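Local coordinates for protein GH18 chiitnase (Pseudoalteromonas aurantia, PDB 6K7Z) that probably hydrolyses internal beta-1,4 linkages of chitin, as an endochitinase of glycoside hydrolase family 18 built on a TIM barrel, at residues V64-H67 / K71-I74. Sequence-based numbering, arbitrary orientation.
Sequences VMQH and KVLI
Met65 and Gln66, on the last turn of helix 56-67, lie against Val72 near the start of strand 71-77, which follows the helix after three residues of loop. The nearest CA pair is that of Gln66 and Lys71, 6.0 Å apart. From there the strand runs on and leaves the helix end behind, so the contact is confined to Met65, Gln66 and Val72. Val72 illustrates how a barrel strand meets its outer helix: its CB projects toward the helix and CG2 does the touching. That branch stands anti to the carbonyl carbon, beside the backbone N (chi1 -174°). Val72 CG2 thereby comes to 3.9 Å from Met65 CE. The thioether bends at chi3 (-79°), which turns the terminal methyl back to meet the valine, and the two side chains cross at roughly a right angle. Gln66 adds its aliphatic part, CG standing 4.2 Å from Val72 CG2, while its amide runs on alongside the valine. There NE2 donates to Asp110 OD2 and to the carbonyl O of Gln108; the same carboxylate oxygen accepts from Val72 N, tying helix end and strand start through a shared acceptor. Strand 25-33 pairs in parallel with strand 71-77, and its Val26 and Leu28 extend the apolar layer against Met65 and Val72 respectively. Strand 111-115 flanks strand 71-77 on the other edge, as expected of successive beta-alpha units in a TIM barrel.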
loop_
_atom_site.group_PDB
_atom_site.type_symbol
_atom_site.label_atom_id
_atom_site.label_comp_id
_atom_site.label_asym_id
_atom_site.label_seq_id
_atom_site.Cartn_x
_atom_site.Cartn_y
_atom_site.Cartn_z
ATOM N N VAL A 64 19.843 0.493 7.419
ATOM C CA VAL A 64 20.599 -0.253 6.422
ATOM C C VAL A 64 19.887 -0.225 5.076
ATOM O O VAL A 64 20.518 -0.033 4.028
ATOM C CB VAL A 64 20.832 -1.692 6.909
ATOM C CG1 VAL A 64 21.440 -2.533 5.800
ATOM C CG2 VAL A 64 21.734 -1.691 8.151
ATOM N N MET A 65 18.565 -0.424 5.083
ATOM C CA MET A 65 17.794 -0.330 3.847
ATOM C C MET A 65 17.947 1.045 3.210
ATOM O O MET A 65 18.190 1.164 2.002
ATOM C CB MET A 65 16.318 -0.631 4.125
ATOM C CG MET A 65 16.011 -2.114 4.331
ATOM S SD MET A 65 14.222 -2.452 4.373
ATOM C CE MET A 65 13.834 -1.939 6.049
ATOM N N GLN A 66 17.812 2.097 4.017
ATOM C CA GLN A 66 17.951 3.457 3.508
ATOM C C GLN A 66 19.359 3.719 2.983
ATOM O O GLN A 66 19.525 4.413 1.973
ATOM C CB GLN A 66 17.572 4.454 4.598
ATOM C CG GLN A 66 16.060 4.553 4.765
ATOM C CD GLN A 66 15.645 5.327 5.989
ATOM O OE1 GLN A 66 16.411 5.465 6.944
ATOM N NE2 GLN A 66 14.416 5.826 5.980
ATOM N N HIS A 67 20.378 3.136 3.598
ATOM C CA HIS A 67 21.780 3.283 3.104
ATOM C C HIS A 67 21.869 2.689 1.718
ATOM O O HIS A 67 22.675 3.088 0.935
ATOM C CB HIS A 67 22.777 2.562 4.034
ATOM C CG HIS A 67 24.228 2.565 3.603
ATOM N ND1 HIS A 67 24.984 3.711 3.462
ATOM C CD2 HIS A 67 25.095 1.540 3.438
ATOM C CE1 HIS A 67 26.211 3.389 3.123
ATOM N NE2 HIS A 67 26.310 2.076 3.117
ATOM N N LYS A 71 13.445 2.819 0.105
ATOM C CA LYS A 71 12.554 3.677 0.869
ATOM C C LYS A 71 11.706 2.833 1.807
ATOM O O LYS A 71 11.262 1.740 1.452
ATOM C CB LYS A 71 11.659 4.513 -0.052
ATOM C CG LYS A 71 12.436 5.284 -1.116
ATOM C CD LYS A 71 11.855 6.667 -1.335
ATOM C CE LYS A 71 12.756 7.544 -2.205
ATOM N NZ LYS A 71 12.075 8.822 -2.575
ATOM N N VAL A 72 11.491 3.348 3.007
ATOM C CA VAL A 72 10.791 2.629 4.057
ATOM C C VAL A 72 9.642 3.509 4.503
ATOM O O VAL A 72 9.866 4.634 4.973
ATOM C CB VAL A 72 11.710 2.300 5.242
ATOM C CG1 VAL A 72 10.973 1.434 6.247
ATOM C CG2 VAL A 72 12.991 1.617 4.759
ATOM N N LEU A 73 8.424 3.003 4.360
ATOM C CA LEU A 73 7.214 3.713 4.741
ATOM C C LEU A 73 6.562 3.009 5.921
ATOM O O LEU A 73 6.743 1.802 6.123
ATOM C CB LEU A 73 6.198 3.773 3.595
ATOM C CG LEU A 73 6.690 4.154 2.199
ATOM C CD1 LEU A 73 5.495 4.343 1.272
ATOM C CD2 LEU A 73 7.536 5.407 2.229
ATOM N N ILE A 74 5.784 3.760 6.681
ATOM C CA ILE A 74 4.872 3.158 7.638
ATOM C C ILE A 74 3.518 3.027 6.955
ATOM O O ILE A 74 3.039 3.969 6.308
ATOM C CB ILE A 74 4.793 3.979 8.944
ATOM C CG1 ILE A 74 3.929 3.257 9.979
ATOM C CG2 ILE A 74 4.304 5.427 8.711
ATOM C CD1 ILE A 74 4.530 1.937 10.461
#